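Local coordinates for dihydroorotase (Agrobacterium tumefaciens, PDB 2OGJ), which is a zinc-dependent amidohydrolase-family enzyme that acts in vitro as an esterase, deacetylating acetyl-(R)-mandelate and, less efficiently, acetyl glycolate, at residues L161-Y164 with A165-E169. Sequence-based numbering, arbitrary orientation.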
# COMPACT_ATOMS: atom_id res chain seq x y z
N LEU A 161 -26.13 -2.90 1.01
CA LEU A 161 -27.41 -3.32 1.57
C LEU A 161 -28.46 -2.24 1.33
O LEU A 161 -29.61 -2.55 1.01
CB LEU A 161 -27.30 -3.60 3.08
CG LEU A 161 -26.47 -4.79 3.54
CD1 LEU A 161 -26.74 -5.06 5.01
CD2 LEU A 161 -26.81 -6.02 2.73
N GLU A 162 -28.06 -0.98 1.48
CA GLU A 162 -28.98 0.12 1.27
C GLU A 162 -29.40 0.13 -0.21
O GLU A 162 -30.59 0.15 -0.53
CB GLU A 162 -28.31 1.44 1.66
CG GLU A 162 -29.23 2.65 1.64
CD GLU A 162 -28.46 3.96 1.60
OE1 GLU A 162 -27.58 4.10 0.72
OE2 GLU A 162 -28.75 4.85 2.43
N CYS A 163 -28.42 0.07 -1.12
CA CYS A 163 -28.69 0.07 -2.56
C CYS A 163 -29.64 -1.05 -3.02
O CYS A 163 -30.53 -0.82 -3.82
CB CYS A 163 -27.37 -0.05 -3.35
SG CYS A 163 -27.57 0.14 -5.15
N TYR A 164 -29.44 -2.25 -2.50
CA TYR A 164 -30.26 -3.39 -2.87
C TYR A 164 -31.71 -3.27 -2.40
O TYR A 164 -32.62 -3.67 -3.12
CB TYR A 164 -29.68 -4.69 -2.30
CG TYR A 164 -30.51 -5.88 -2.64
CD1 TYR A 164 -30.42 -6.48 -3.89
CD2 TYR A 164 -31.44 -6.37 -1.74
CE1 TYR A 164 -31.25 -7.54 -4.24
CE2 TYR A 164 -32.28 -7.42 -2.08
CZ TYR A 164 -32.19 -8.00 -3.33
OH TYR A 164 -33.05 -9.02 -3.67
N ALA A 165 -31.90 -2.75 -1.19
CA ALA A 165 -33.23 -2.58 -0.59
C ALA A 165 -34.09 -1.65 -1.45
O ALA A 165 -35.29 -1.88 -1.62
CB ALA A 165 -33.10 -2.01 0.79
N GLU A 166 -33.46 -0.62 -2.00
CA GLU A 166 -34.14 0.36 -2.84
C GLU A 166 -34.25 -0.13 -4.28
O GLU A 166 -34.92 0.54 -5.08
CB GLU A 166 -33.41 1.71 -2.79
CG GLU A 166 -33.33 2.31 -1.39
CD GLU A 166 -32.60 3.64 -1.38
OE1 GLU A 166 -32.15 4.08 -2.45
OE2 GLU A 166 -32.46 4.23 -0.28
N ASN A 167 -33.60 -1.23 -4.65
CA ASN A 167 -33.67 -1.69 -6.03
C ASN A 167 -33.79 -3.19 -6.20
O ASN A 167 -33.28 -3.75 -7.17
CB ASN A 167 -32.46 -1.21 -6.83
CG ASN A 167 -32.26 0.28 -6.74
OD1 ASN A 167 -31.52 0.75 -5.89
ND2 ASN A 167 -32.94 1.02 -7.60
N SER A 168 -34.46 -3.85 -5.26
CA SER A 168 -34.62 -5.30 -5.34
C SER A 168 -35.34 -5.73 -6.62
O SER A 168 -35.23 -6.88 -7.05
CB SER A 168 -35.37 -5.81 -4.10
OG SER A 168 -36.38 -4.89 -3.70
N GLU A 169 -36.08 -4.81 -7.23
CA GLU A 169 -36.80 -5.09 -8.47
C GLU A 169 -35.84 -5.06 -9.66
O GLU A 169 -36.15 -5.54 -10.76
CB GLU A 169 -37.90 -4.05 -8.72
CG GLU A 169 -38.45 -3.40 -7.45
CD GLU A 169 -37.57 -2.25 -6.91
OE1 GLU A 169 -37.52 -1.17 -7.55
OE2 GLU A 169 -36.93 -2.43 -5.85
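Tyr164 and Ser168 meet where helix 157-165 runs out into the loop before strand 171-173. Ser168 lies over one face of the phenol ring, offset toward its rim, with Ser168 CB 3.9 Å from Tyr164 CZ. The tyrosine ring is carried outward and alongside the departing chain by a chi1 of 179°, which sets CG trans to the amide nitrogen. At the helix end the bonding changes. Ala165 N still donates to Leu161 O at 3.2 Å, and the next bond, from Glu166 N to Glu162 O, is weak. Asn167 N then turns to Tyr164 O, three residues back, at 3.0 Å, approaching from above the carbonyl plane.

On another flank, Glu162 and Glu166 lie side by side and point the same way, their carboxylate planes 30° apart. Glu162 OE2 and Glu166 OE2 are 4.6 Å apart. Inward, Cys163 and Asn167 are buried against Phe114 of helix 114-122, and Cys163 also touches Ile171. Tyr164 packs on Ile171 and on Leu201 of helix 189-201, placing the helix end against helices 114-122 and 189-201 and strand 171-173, on the outside of the TIM barrel. Glu169 O accepts a hydrogen bond from Lys130 NZ. The exposed, like-charged glutamates would be expected to repel mildly, a cost that their solvent exposure probably keeps small, while Cys163, Asn167 and the tyrosine ring pack against the rest of the chain.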